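Local coordinates for protein alginate lyase A1-II' (Sphingomonas sp. A1, PDB 2CWS) that probably depolymerises the polysaccharide alginate by eliminative cleavage, as a lyase of polysaccharide lyase family 7, with this chain forming its lyase domain, at residues 81-86 against 166-171; 109-114 against 122-127; 114-119 against 195-200. All blocks are in the same frame, centred on the assembly; numbering follows the deposited sequence.

Contact 1 of 3, residues 81-86 against 166-171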
ATOM      1  N   VAL A  81       6.076 -16.151  -0.831  1.00  4.76           N
ATOM      2  CA  VAL A  81       6.494 -16.032  -2.220  1.00  4.98           C
ATOM      3  C   VAL A  81       6.377 -14.581  -2.673  1.00  4.42           C
ATOM      4  O   VAL A  81       5.280 -14.038  -2.756  1.00  5.36           O
ATOM      5  CB  VAL A  81       5.649 -16.929  -3.126  1.00  5.59           C
ATOM      6  CG1 VAL A  81       6.100 -16.808  -4.591  1.00  6.47           C
ATOM      7  CG2 VAL A  81       5.729 -18.409  -2.688  1.00  6.79           C
ATOM      8  N   ASN A  82       7.515 -13.931  -2.904  1.00  4.36           N
ATOM      9  CA  ASN A  82       7.540 -12.483  -3.162  1.00  4.44           C
ATOM     10  C   ASN A  82       8.581 -12.224  -4.248  1.00  5.03           C
ATOM     11  O   ASN A  82       9.250 -13.161  -4.684  1.00  7.69           O
ATOM     12  CB  ASN A  82       7.850 -11.704  -1.851  1.00  4.68           C
ATOM     13  CG  ASN A  82       6.770 -11.987  -0.827  1.00  4.41           C
ATOM     14  OD1 ASN A  82       7.013 -12.795   0.152  1.00  6.32           O
ATOM     15  ND2 ASN A  82       5.586 -11.505  -1.041  1.00  3.15           N
ATOM     16  N   TRP A  83       8.690 -10.969  -4.712  1.00  4.27           N
ATOM     17  CA  TRP A  83       9.521 -10.663  -5.881  1.00  4.47           C
ATOM     18  C   TRP A  83      10.779  -9.913  -5.494  1.00  4.53           C
ATOM     19  O   TRP A  83      10.944  -9.428  -4.379  1.00  5.32           O
ATOM     20  CB  TRP A  83       8.692  -9.950  -6.939  1.00  4.58           C
ATOM     21  CG  TRP A  83       7.853  -8.798  -6.496  1.00  4.15           C
ATOM     22  CD1 TRP A  83       6.526  -8.844  -6.111  1.00  4.46           C
ATOM     23  CD2 TRP A  83       8.245  -7.411  -6.381  1.00  4.12           C
ATOM     24  NE1 TRP A  83       6.062  -7.580  -5.810  1.00  4.32           N
ATOM     25  CE2 TRP A  83       7.113  -6.690  -5.956  1.00  4.10           C
ATOM     26  CE3 TRP A  83       9.459  -6.723  -6.631  1.00  4.64           C
ATOM     27  CZ2 TRP A  83       7.148  -5.311  -5.755  1.00  4.41           C
ATOM     28  CZ3 TRP A  83       9.471  -5.350  -6.424  1.00  4.76           C
ATOM     29  CH2 TRP A  83       8.340  -4.657  -5.989  1.00  4.69           C
ATOM     30  N   GLY A  84      11.723  -9.860  -6.449  1.00  6.23           N
ATOM     31  CA  GLY A  84      13.045  -9.347  -6.184  1.00  6.03           C
ATOM     32  C   GLY A  84      13.387  -8.053  -6.905  1.00  5.61           C
ATOM     33  O   GLY A  84      12.600  -7.486  -7.659  1.00  6.17           O
ATOM     34  N   TRP A  85      14.633  -7.621  -6.636  1.00  5.86           N
ATOM     35  CA  TRP A  85      15.047  -6.308  -7.134  1.00  6.11           C
ATOM     36  C   TRP A  85      15.265  -6.286  -8.652  1.00  5.47           C
ATOM     37  O   TRP A  85      15.207  -5.187  -9.228  1.00  6.40           O
ATOM     38  CB  TRP A  85      16.321  -5.857  -6.420  1.00  6.88           C
ATOM     39  CG  TRP A  85      17.572  -6.657  -6.737  1.00  7.61           C
ATOM     40  CD1 TRP A  85      17.957  -7.850  -6.222  1.00  8.61           C
ATOM     41  CD2 TRP A  85      18.586  -6.235  -7.678  1.00  8.22           C
ATOM     42  NE1 TRP A  85      19.169  -8.214  -6.811  1.00  9.37           N
ATOM     43  CE2 TRP A  85      19.571  -7.230  -7.701  1.00  9.08           C
ATOM     44  CE3 TRP A  85      18.751  -5.120  -8.532  1.00  9.89           C
ATOM     45  CZ2 TRP A  85      20.705  -7.127  -8.524  1.00 12.42           C
ATOM     46  CZ3 TRP A  85      19.851  -4.988  -9.341  1.00 10.69           C
ATOM     47  CH2 TRP A  85      20.817  -5.991  -9.333  1.00 12.65           C
ATOM     48  N   GLN A  86      15.571  -7.425  -9.245  1.00  5.79           N
ATOM     49  CA  GLN A  86      15.845  -7.456 -10.682  1.00  6.29           C
ATOM     50  C   GLN A  86      14.571  -7.609 -11.482  1.00  6.11           C
ATOM     51  O   GLN A  86      13.604  -8.217 -10.974  1.00  6.84           O
ATOM     52  CB  GLN A  86      16.768  -8.631 -10.996  1.00  7.78           C
ATOM     53  CG  GLN A  86      18.020  -8.646 -10.197  1.00 13.48           C
ATOM     54  CD  GLN A  86      18.734 -10.002 -10.235  1.00 16.16           C
ATOM     55  OE1 GLN A  86      19.741  -9.953 -10.977  1.00 30.48           O
ATOM     56  NE2 GLN A  86      18.292 -11.044  -9.508  1.00 11.65           N
ATOM     57  N   ILE A 166       3.834   2.856  -9.133  1.00  4.13           N
ATOM     58  CA  ILE A 166       5.066   2.584  -8.380  1.00  4.14           C
ATOM     59  C   ILE A 166       5.758   1.424  -9.090  1.00  3.73           C
ATOM     60  O   ILE A 166       5.133   0.364  -9.243  1.00  4.57           O
ATOM     61  CB  ILE A 166       4.854   2.239  -6.902  1.00  4.79           C
ATOM     62  CG1 ILE A 166       3.929   3.265  -6.243  1.00  6.89           C
ATOM     63  CG2 ILE A 166       6.187   2.139  -6.214  1.00  8.13           C
ATOM     64  CD1 ILE A 166       3.638   2.924  -4.761  1.00  7.43           C
ATOM     65  N   ARG A 167       6.969   1.651  -9.561  1.00  5.07           N
ATOM     66  CA  ARG A 167       7.710   0.638 -10.350  1.00  4.62           C
ATOM     67  C   ARG A 167       9.068   0.434  -9.766  1.00  4.76           C
ATOM     68  O   ARG A 167       9.758   1.401  -9.455  1.00  6.24           O
ATOM     69  CB  ARG A 167       7.826   1.120 -11.829  1.00  5.88           C
ATOM     70  CG  ARG A 167       8.745   0.241 -12.662  1.00  6.30           C
ATOM     71  CD  ARG A 167       8.640   0.631 -14.138  1.00  7.37           C
ATOM     72  NE  ARG A 167       9.096   1.984 -14.492  1.00  8.30           N
ATOM     73  CZ  ARG A 167      10.294   2.281 -14.984  1.00  8.02           C
ATOM     74  NH1 ARG A 167      11.255   1.360 -15.134  1.00  9.04           N
ATOM     75  NH2 ARG A 167      10.562   3.541 -15.312  1.00 10.13           N
ATOM     76  N   VAL A 168       9.486  -0.821  -9.687  1.00  4.54           N
ATOM     77  CA  VAL A 168      10.879  -1.141  -9.473  1.00  4.39           C
ATOM     78  C   VAL A 168      11.413  -1.752 -10.766  1.00  4.48           C
ATOM     79  O   VAL A 168      10.821  -2.726 -11.255  1.00  5.05           O
ATOM     80  CB  VAL A 168      11.074  -2.162  -8.308  1.00  4.66           C
ATOM     81  CG1 VAL A 168      12.486  -2.736  -8.289  1.00  5.59           C
ATOM     82  CG2 VAL A 168      10.736  -1.495  -6.975  1.00  5.49           C
ATOM     83  N   THR A 169      12.506  -1.233 -11.274  1.00  4.68           N
ATOM     84  CA  THR A 169      13.245  -1.890 -12.347  1.00  5.46           C
ATOM     85  C   THR A 169      14.683  -1.973 -11.913  1.00  5.20           C
ATOM     86  O   THR A 169      15.342  -0.929 -11.707  1.00  5.77           O
ATOM     87  CB  THR A 169      13.116  -1.159 -13.696  1.00  6.19           C
ATOM     88  OG1 THR A 169      11.749  -1.247 -14.123  1.00  6.42           O
ATOM     89  CG2 THR A 169      14.011  -1.829 -14.759  1.00  7.87           C
ATOM     90  N   ASP A 170      15.205  -3.165 -11.743  1.00  5.50           N
ATOM     91  CA  ASP A 170      16.634  -3.372 -11.458  1.00  6.42           C
ATOM     92  C   ASP A 170      17.125  -2.493 -10.315  1.00  5.80           C
ATOM     93  O   ASP A 170      18.161  -1.805 -10.381  1.00  7.11           O
ATOM     94  CB  ASP A 170      17.444  -3.186 -12.751  1.00  7.08           C
ATOM     95  CG  ASP A 170      17.095  -4.215 -13.809  1.00  8.03           C
ATOM     96  OD1 ASP A 170      17.194  -3.872 -15.013  1.00 12.60           O
ATOM     97  OD2 ASP A 170      16.709  -5.346 -13.411  1.00 10.08           O
ATOM     98  N   GLY A 171      16.334  -2.512  -9.206  1.00  5.12           N
ATOM     99  CA  GLY A 171      16.837  -1.844  -7.991  1.00  5.30           C
ATOM    100  C   GLY A 171      16.651  -0.334  -7.951  1.00  5.20           C
ATOM    101  O   GLY A 171      17.186   0.283  -7.001  1.00  5.33           O
TER
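W85 and Q86 run past G171 and D170, the tight turn of the antiparallel hairpin 162-169/172-177, and the CA atoms of Q86 and D170 come within 4.2 Å. One weak, bent backbone bond joins the segments: G171 N gives to W85 O at 2.9 Å with an angle of 123°. With CG between the backbone N and the carbonyl carbon (chi1 68°), the W85 indole puts its benzo edge to the turn. Its CE3 lies 3.6 Å from G171 N, near the ring plane. G171, at a positive phi of 81°, has no side chain, and the W85 edge lies close against its backbone. Q86 CG packs over the centre of one face of the same ring. D170 OD2 lies 3.6 Å from Q86 CA and takes its hydrogen bond from G87 N. Deeper in, the W83 and V168 side chains meet at a slant, with W83 CZ3 4.0 Å from V168 CB. V168 CG1 also touches W85 O, at 3.8 Å. W83 NE1 is bonded to E72 OE1, and its ring stacks on H89. The contact ties the loop between strands 67-72 and 88-99 to a hairpin in the second sheet of a concanavalin-like beta-sandwich. I111 of strand 106-114 touches both W83 and V168, while V187 and F186 of helix 186-189 pack on W85 and V168 respectively.

Contact 2 of 3, residues 109-114 against 122-127. With SO4 (sulfate ion), chain B.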
ATOM      1  N   ALA A 109      -0.506   3.429  -0.424  1.00  3.09           N
ATOM      2  CA  ALA A 109       0.141   2.384  -1.185  1.00  3.08           C
ATOM      3  C   ALA A 109       1.536   2.180  -0.643  1.00  2.96           C
ATOM      4  O   ALA A 109       2.119   3.092  -0.025  1.00  3.60           O
ATOM      5  CB  ALA A 109       0.207   2.741  -2.679  1.00  4.37           C
ATOM      6  N   GLN A 110       2.072   0.989  -0.866  1.00  3.25           N
ATOM      7  CA  GLN A 110       3.451   0.690  -0.432  1.00  3.23           C
ATOM      8  C   GLN A 110       4.104  -0.278  -1.401  1.00  3.33           C
ATOM      9  O   GLN A 110       3.451  -1.060  -2.099  1.00  3.36           O
ATOM     10  CB  GLN A 110       3.535   0.018   0.974  1.00  3.50           C
ATOM     11  CG  GLN A 110       2.697   0.705   2.030  1.00  4.28           C
ATOM     12  CD  GLN A 110       3.042   0.186   3.400  1.00  4.50           C
ATOM     13  OE1 GLN A 110       4.233   0.160   3.774  1.00  6.40           O
ATOM     14  NE2 GLN A 110       2.027  -0.202   4.157  1.00  4.83           N
ATOM     15  N   ILE A 111       5.444  -0.274  -1.344  1.00  3.28           N
ATOM     16  CA  ILE A 111       6.235  -1.475  -1.610  1.00  3.86           C
ATOM     17  C   ILE A 111       6.833  -1.841  -0.253  1.00  4.18           C
ATOM     18  O   ILE A 111       7.528  -0.998   0.326  1.00  4.61           O
ATOM     19  CB  ILE A 111       7.355  -1.286  -2.653  0.89  4.39           C
ATOM     20  CG1 ILE A 111       6.786  -0.927  -4.013  0.89  5.30           C
ATOM     21  CG2 ILE A 111       8.189  -2.569  -2.704  0.89  5.66           C
ATOM     22  CD1 ILE A 111       7.896  -0.652  -5.017  0.89  5.92           C
ATOM     23  N   HIS A 112       6.605  -3.074   0.200  1.00  4.30           N
ATOM     24  CA  HIS A 112       7.137  -3.474   1.475  1.00  4.54           C
ATOM     25  C   HIS A 112       8.217  -4.537   1.289  1.00  4.70           C
ATOM     26  O   HIS A 112       8.038  -5.482   0.472  1.00  5.12           O
ATOM     27  CB  HIS A 112       5.972  -4.052   2.313  1.00  5.75           C
ATOM     28  CG  HIS A 112       6.227  -3.910   3.771  1.00  5.70           C
ATOM     29  ND1 HIS A 112       7.177  -4.615   4.481  1.00  6.50           N
ATOM     30  CD2 HIS A 112       5.640  -3.081   4.652  1.00  7.01           C
ATOM     31  CE1 HIS A 112       7.139  -4.240   5.754  1.00  8.31           C
ATOM     32  NE2 HIS A 112       6.200  -3.296   5.910  1.00  8.79           N
ATOM     33  N   GLY A 113       9.332  -4.391   2.020  1.00  5.05           N
ATOM     34  CA  GLY A 113      10.303  -5.447   2.047  1.00  4.84           C
ATOM     35  C   GLY A 113       9.870  -6.619   2.899  1.00  4.71           C
ATOM     36  O   GLY A 113       9.027  -6.509   3.785  1.00  6.03           O
ATOM     37  N   ILE A 114      10.528  -7.757   2.638  1.00  4.95           N
ATOM     38  CA  ILE A 114      10.283  -8.972   3.446  1.00  5.59           C
ATOM     39  C   ILE A 114      11.535  -9.831   3.283  1.00  5.62           C
ATOM     40  O   ILE A 114      12.199  -9.802   2.229  1.00  6.40           O
ATOM     41  CB  ILE A 114       9.011  -9.706   2.963  1.00  5.59           C
ATOM     42  CG1 ILE A 114       8.648 -10.897   3.894  1.00  6.35           C
ATOM     43  CG2 ILE A 114       9.098 -10.118   1.504  1.00  6.45           C
ATOM     44  CD1 ILE A 114       7.239 -11.397   3.602  1.00  7.15           C
ATOM     45  N   PRO A 122      11.843  -3.837   6.426  1.00  6.68           N
ATOM     46  CA  PRO A 122      11.231  -2.510   6.341  1.00  6.79           C
ATOM     47  C   PRO A 122      10.406  -2.279   5.094  1.00  5.63           C
ATOM     48  O   PRO A 122      10.648  -2.901   4.065  1.00  6.17           O
ATOM     49  CB  PRO A 122      12.457  -1.545   6.335  1.00  8.40           C
ATOM     50  CG  PRO A 122      13.545  -2.382   6.996  1.00  9.98           C
ATOM     51  CD  PRO A 122      13.321  -3.770   6.473  1.00  8.07           C
ATOM     52  N   PRO A 123       9.539  -1.289   5.218  0.63  5.83           N
ATOM     53  CA  PRO A 123       8.916  -0.768   3.964  0.63  4.75           C
ATOM     54  C   PRO A 123      10.037  -0.197   3.113  0.63  4.33           C
ATOM     55  O   PRO A 123      11.022   0.295   3.639  0.63  5.82           O
ATOM     56  CB  PRO A 123       7.979   0.321   4.418  0.63  6.86           C
ATOM     57  CG  PRO A 123       8.280   0.563   5.849  0.63 11.32           C
ATOM     58  CD  PRO A 123       9.148  -0.529   6.405  0.63  7.71           C
ATOM     59  N   LEU A 124       9.803  -0.263   1.797  1.00  4.37           N
ATOM     60  CA  LEU A 124      10.676   0.438   0.847  1.00  4.47           C
ATOM     61  C   LEU A 124      10.050   1.734   0.328  1.00  3.83           C
ATOM     62  O   LEU A 124      10.685   2.781   0.375  1.00  5.56           O
ATOM     63  CB  LEU A 124      10.994  -0.481  -0.342  1.00  4.72           C
ATOM     64  CG  LEU A 124      11.823   0.213  -1.469  1.00  5.25           C
ATOM     65  CD1 LEU A 124      13.232   0.570  -0.954  1.00  6.34           C
ATOM     66  CD2 LEU A 124      11.875  -0.677  -2.699  1.00  6.58           C
ATOM     67  N   VAL A 125       8.818   1.671  -0.170  1.00  4.17           N
ATOM     68  CA  VAL A 125       8.108   2.865  -0.655  1.00  3.88           C
ATOM     69  C   VAL A 125       6.836   3.009   0.154  1.00  3.66           C
ATOM     70  O   VAL A 125       6.093   2.030   0.290  1.00  4.16           O
ATOM     71  CB  VAL A 125       7.779   2.787  -2.152  1.00  4.28           C
ATOM     72  CG1 VAL A 125       7.013   4.046  -2.585  1.00  5.57           C
ATOM     73  CG2 VAL A 125       9.056   2.558  -2.981  1.00  5.13           C
ATOM     74  N   LYS A 126       6.562   4.206   0.622  1.00  3.87           N
ATOM     75  CA  LYS A 126       5.312   4.546   1.288  1.00  4.11           C
ATOM     76  C   LYS A 126       4.692   5.751   0.634  1.00  3.61           C
ATOM     77  O   LYS A 126       5.332   6.817   0.560  1.00  4.91           O
ATOM     78  CB  LYS A 126       5.536   4.865   2.785  1.00  5.32           C
ATOM     79  CG  LYS A 126       6.233   3.706   3.519  1.00  7.74           C
ATOM     80  CD  LYS A 126       6.856   4.158   4.865  1.00 10.88           C
ATOM     81  CE  LYS A 126       8.153   4.968   4.573  1.00 16.56           C
ATOM     82  NZ  LYS A 126       8.769   5.380   5.878  1.00 23.19           N
ATOM     83  N   ALA A 127       3.463   5.616   0.128  1.00  3.67           N
ATOM     84  CA  ALA A 127       2.753   6.731  -0.513  1.00  3.31           C
ATOM     85  C   ALA A 127       1.924   7.405   0.559  1.00  2.83           C
ATOM     86  O   ALA A 127       0.863   6.901   0.943  1.00  3.87           O
ATOM     87  CB  ALA A 127       1.937   6.205  -1.687  1.00  5.03           C
TER
HETATM   88  S   SO4 B 401       4.211  -1.494   8.212  0.66  5.94           S
HETATM   89  O1  SO4 B 401       3.328  -1.681   6.916  0.66  4.68           O
HETATM   90  O2  SO4 B 401       5.495  -2.149   8.094  0.66  7.26           O
HETATM   91  O3  SO4 B 401       4.461  -0.120   8.437  0.66  5.91           O
HETATM   92  O4  SO4 B 401       3.509  -2.073   9.352  0.66  7.40           O
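H112 lays one face of its imidazole over the backbone joining P122 to P123, with P123 N 3.8 Å from H112 CE1 and displaced toward the ring rim. CG anti to the backbone N (chi1 -154°) starts the ring out over the two prolines. Two bonds at the ring edge fix its rotation. H112 ND1 gives to G113 O at 2.7 Å, in the ring plane and on a carbonyl lone pair. H112 NE2 gives to sulfate O2 at 2.6 Å, almost straight at 177°. Q110 lies on the same face of the sheet. Its side chain runs beside P123, pointing the same way, and OE1 approaches P123 CB in one of two proline conformers. Q110 NE2 makes a weak bond to sulfate O1 and a hydrogen bond to E69 OE2. On the other face I111 and V125 slant across each other, CD1 meeting CG2 in one of two I111 conformers. The side chains of I111 and L124, the latter at the corner, lie side by side, pointing the same way. Both L124 N and V125 N donate to I111 O, at 2.8 and 3.0 Å, which makes a classic beta bulge in the antiparallel hairpin. Beyond it G113 N gives to P122 O. Q110, I111 and H112 form the Gln-Ile-His motif known in this lyase family. The sulfate, probably from the crystallisation liquor, is also held by R67 and Y205. Such a cluster of polar groups round an anion is consistent with a site for an acidic group of alginate.

Contact 3 of 3, residues 114-119 against 195-200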
ATOM      1  N   ILE A 114      10.528  -7.757   2.638  1.00  4.95           N
ATOM      2  CA  ILE A 114      10.283  -8.972   3.446  1.00  5.59           C
ATOM      3  C   ILE A 114      11.535  -9.831   3.283  1.00  5.62           C
ATOM      4  O   ILE A 114      12.199  -9.802   2.229  1.00  6.40           O
ATOM      5  CB  ILE A 114       9.011  -9.706   2.963  1.00  5.59           C
ATOM      6  CG1 ILE A 114       8.648 -10.897   3.894  1.00  6.35           C
ATOM      7  CG2 ILE A 114       9.098 -10.118   1.504  1.00  6.45           C
ATOM      8  CD1 ILE A 114       7.239 -11.397   3.602  1.00  7.15           C
ATOM      9  N   MET A 115      11.870 -10.571   4.324  1.00  6.59           N
ATOM     10  CA  MET A 115      13.026 -11.504   4.166  1.00  7.90           C
ATOM     11  C   MET A 115      12.637 -12.658   3.293  1.00  8.56           C
ATOM     12  O   MET A 115      11.475 -12.983   3.113  1.00  8.03           O
ATOM     13  CB  MET A 115      13.498 -12.010   5.522  0.55 11.53           C
ATOM     14  CG  MET A 115      13.733 -10.986   6.601  0.55 13.77           C
ATOM     15  SD  MET A 115      15.056  -9.841   6.115  0.55 16.70           S
ATOM     16  CE  MET A 115      16.451 -10.954   6.192  0.55 17.57           C
ATOM     17  N   ASP A 116      13.675 -13.351   2.775  1.00 10.06           N
ATOM     18  CA  ASP A 116      13.417 -14.552   1.987  1.00 11.25           C
ATOM     19  C   ASP A 116      12.554 -15.564   2.729  1.00 11.38           C
ATOM     20  O   ASP A 116      11.730 -16.220   2.147  1.00 14.35           O
ATOM     21  CB  ASP A 116      14.754 -15.188   1.651  1.00 14.06           C
ATOM     22  CG  ASP A 116      14.796 -15.933   0.341  1.00 18.27           C
ATOM     23  OD1 ASP A 116      13.953 -15.693  -0.536  1.00 22.50           O
ATOM     24  OD2 ASP A 116      15.741 -16.738   0.189  1.00 31.96           O
ATOM     25  N   ASP A 117      12.758 -15.679   4.032  1.00 12.02           N
ATOM     26  CA  ASP A 117      12.021 -16.691   4.799  1.00 13.25           C
ATOM     27  C   ASP A 117      10.676 -16.164   5.259  1.00 12.58           C
ATOM     28  O   ASP A 117       9.985 -16.847   6.012  1.00 14.49           O
ATOM     29  CB  ASP A 117      12.839 -17.147   6.013  1.00 16.07           C
ATOM     30  CG  ASP A 117      13.049 -16.118   7.095  1.00 16.66           C
ATOM     31  OD1 ASP A 117      12.551 -14.979   6.957  1.00 14.39           O
ATOM     32  OD2 ASP A 117      13.738 -16.479   8.114  1.00 24.22           O
ATOM     33  N   GLY A 118      10.298 -14.974   4.823  1.00 10.35           N
ATOM     34  CA  GLY A 118       8.982 -14.505   5.202  1.00 12.08           C
ATOM     35  C   GLY A 118       8.940 -13.571   6.372  1.00 12.41           C
ATOM     36  O   GLY A 118       7.913 -12.936   6.625  1.00 14.53           O
ATOM     37  N   THR A 119      10.072 -13.450   7.067  1.00 12.72           N
ATOM     38  CA  THR A 119      10.070 -12.583   8.270  1.00 13.06           C
ATOM     39  C   THR A 119      10.097 -11.137   7.853  1.00 11.46           C
ATOM     40  O   THR A 119      10.467 -10.705   6.752  1.00 10.95           O
ATOM     41  CB  THR A 119      11.184 -12.961   9.258  1.00 17.04           C
ATOM     42  OG1 THR A 119      12.445 -12.825   8.613  1.00 18.71           O
ATOM     43  CG2 THR A 119      11.033 -14.410   9.715  1.00 23.30           C
ATOM     44  N   ASN A 195      19.236  -8.322  -0.580  1.00  7.01           N
ATOM     45  CA  ASN A 195      18.979  -9.467   0.322  1.00  8.72           C
ATOM     46  C   ASN A 195      17.575  -9.465   0.893  1.00  8.22           C
ATOM     47  O   ASN A 195      17.293 -10.235   1.823  1.00 12.65           O
ATOM     48  CB  ASN A 195      19.983  -9.411   1.488  1.00  9.59           C
ATOM     49  CG  ASN A 195      21.417  -9.638   0.975  1.00 11.42           C
ATOM     50  OD1 ASN A 195      21.611 -10.453   0.069  1.00 14.43           O
ATOM     51  ND2 ASN A 195      22.354  -8.897   1.559  1.00 16.01           N
ATOM     52  N   LEU A 196      16.692  -8.655   0.292  1.00  7.59           N
ATOM     53  CA  LEU A 196      15.278  -8.646   0.646  1.00  6.62           C
ATOM     54  C   LEU A 196      14.474  -8.946  -0.606  1.00  6.55           C
ATOM     55  O   LEU A 196      14.909  -8.721  -1.727  1.00  8.13           O
ATOM     56  CB  LEU A 196      14.890  -7.297   1.242  0.72  6.67           C
ATOM     57  CG  LEU A 196      15.608  -6.967   2.532  0.72  8.58           C
ATOM     58  CD1 LEU A 196      15.148  -5.568   2.974  0.72  8.55           C
ATOM     59  CD2 LEU A 196      15.317  -7.973   3.643  0.72  8.33           C
ATOM     60  N   LYS A 197      13.237  -9.413  -0.369  1.00  5.60           N
ATOM     61  CA  LYS A 197      12.205  -9.493  -1.397  1.00  5.57           C
ATOM     62  C   LYS A 197      11.149  -8.462  -1.070  1.00  4.88           C
ATOM     63  O   LYS A 197      11.254  -7.712  -0.081  1.00  5.33           O
ATOM     64  CB  LYS A 197      11.602 -10.895  -1.415  0.70  6.24           C
ATOM     65  CG  LYS A 197      12.715 -11.958  -1.501  0.70  8.64           C
ATOM     66  CD  LYS A 197      13.361 -12.008  -2.867  0.70  9.57           C
ATOM     67  CE  LYS A 197      12.484 -12.580  -3.950  0.70 13.08           C
ATOM     68  NZ  LYS A 197      12.245 -14.066  -3.986  0.70 12.61           N
ATOM     69  N   TYR A 198      10.123  -8.362  -1.930  1.00  4.50           N
ATOM     70  CA  TYR A 198       9.189  -7.236  -1.906  1.00  4.40           C
ATOM     71  C   TYR A 198       7.800  -7.675  -2.290  1.00  3.90           C
ATOM     72  O   TYR A 198       7.605  -8.661  -3.027  1.00  4.09           O
ATOM     73  CB  TYR A 198       9.605  -6.107  -2.947  1.00  4.99           C
ATOM     74  CG  TYR A 198      11.046  -5.687  -2.690  1.00  4.63           C
ATOM     75  CD1 TYR A 198      11.299  -4.720  -1.700  1.00  4.77           C
ATOM     76  CD2 TYR A 198      12.120  -6.298  -3.324  1.00  4.68           C
ATOM     77  CE1 TYR A 198      12.610  -4.347  -1.413  1.00  5.59           C
ATOM     78  CE2 TYR A 198      13.420  -5.970  -3.020  1.00  5.57           C
ATOM     79  CZ  TYR A 198      13.675  -5.007  -2.072  1.00  5.26           C
ATOM     80  OH  TYR A 198      14.940  -4.627  -1.731  1.00  6.54           O
ATOM     81  N   TYR A 199       6.813  -6.928  -1.825  1.00  4.07           N
ATOM     82  CA  TYR A 199       5.437  -7.083  -2.260  1.00  3.95           C
ATOM     83  C   TYR A 199       4.764  -5.710  -2.222  1.00  3.36           C
ATOM     84  O   TYR A 199       5.125  -4.822  -1.424  1.00  4.12           O
ATOM     85  CB  TYR A 199       4.675  -8.099  -1.397  1.00  4.87           C
ATOM     86  CG  TYR A 199       4.608  -7.789   0.066  1.00  4.49           C
ATOM     87  CD1 TYR A 199       5.557  -8.332   0.936  1.00  5.36           C
ATOM     88  CD2 TYR A 199       3.646  -6.967   0.622  1.00  4.74           C
ATOM     89  CE1 TYR A 199       5.536  -8.077   2.285  1.00  5.92           C
ATOM     90  CE2 TYR A 199       3.608  -6.683   1.957  1.00  5.06           C
ATOM     91  CZ  TYR A 199       4.568  -7.222   2.812  1.00  5.34           C
ATOM     92  OH  TYR A 199       4.506  -6.942   4.150  1.00  6.69           O
ATOM     93  N   PHE A 200       3.779  -5.537  -3.104  1.00  3.33           N
ATOM     94  CA  PHE A 200       2.992  -4.313  -3.120  1.00  3.12           C
ATOM     95  C   PHE A 200       1.912  -4.339  -2.048  1.00  3.23           C
ATOM     96  O   PHE A 200       1.434  -5.411  -1.630  1.00  3.62           O
ATOM     97  CB  PHE A 200       2.339  -4.117  -4.483  1.00  4.02           C
ATOM     98  CG  PHE A 200       3.294  -3.747  -5.608  1.00  3.76           C
ATOM     99  CD1 PHE A 200       3.521  -4.570  -6.692  1.00  3.97           C
ATOM    100  CD2 PHE A 200       3.940  -2.511  -5.553  1.00  3.99           C
ATOM    101  CE1 PHE A 200       4.354  -4.182  -7.714  1.00  4.58           C
ATOM    102  CE2 PHE A 200       4.779  -2.133  -6.608  1.00  4.49           C
ATOM    103  CZ  PHE A 200       4.997  -2.943  -7.678  1.00  4.62           C
TER
HETATM  104  O   HOH W   1      16.261 -12.219   3.284  1.00 13.26           O
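I114 pairs with K197 where two antiparallel strands of the beta-sandwich meet, just before the chain enters a type I beta turn from M115 to G118. The backbone bonds run both ways. I114 N gives to K197 O at 2.8 Å, from well above the carbonyl plane. K197 N returns a straighter bond to I114 O, also 2.8 Å, nearly along the C=O axis. The apolar part centres on I114. Its side chain crosses that of Y199 at about a right angle. Y199 CG sits between the backbone N and the carbonyl carbon (chi1 59°), which places the base of the ring whose edge, at CE1, meets I114 CB 3.9 Å away. I114 CG2 also touches K197 CB. The charged part is looser. In one of two K197 conformers D116 OD1 is 4.2 Å from K197 NZ, beyond a salt bridge. The nitrogen instead bonds a glycerol, probably from the crystallisation liquor, and, weakly, N82 O. Just past the turn, T119 gives two hydrogen bonds to D117 OD1. T119 N makes an Asx turn, and T119 OG1 meets the syn lone pair of D117 OD1 at 2.7 Å. A water bridges the segments: it accepts from D116 N at 2.9 Å and donates to N195 O at 2.7 Å.

In the fold
The three contacts sit about 11 Å from one another, centre to centre, in a beta-sandwich of the concanavalin-like class. Along the chain, contact 2 is nested inside the loop closed by contact 1. Contact 3 alternates with both and shares I114 with contact 2. Contacts 2 and 3 lie on one sheet, where strand 106-114 runs between strands 120-130 and 197-202. Contact 1 reaches the other sheet through strand 162-169. Loop 81-86 also meets strand 197-202, through W83 O and Y198 N. The hairpin of contact 2 carries the bound sulfate, consistent with a substrate-binding site. On its other face I111 packs on I166 and V168 of contact 1. Contact 3 joins the hairpin to strand 197-202.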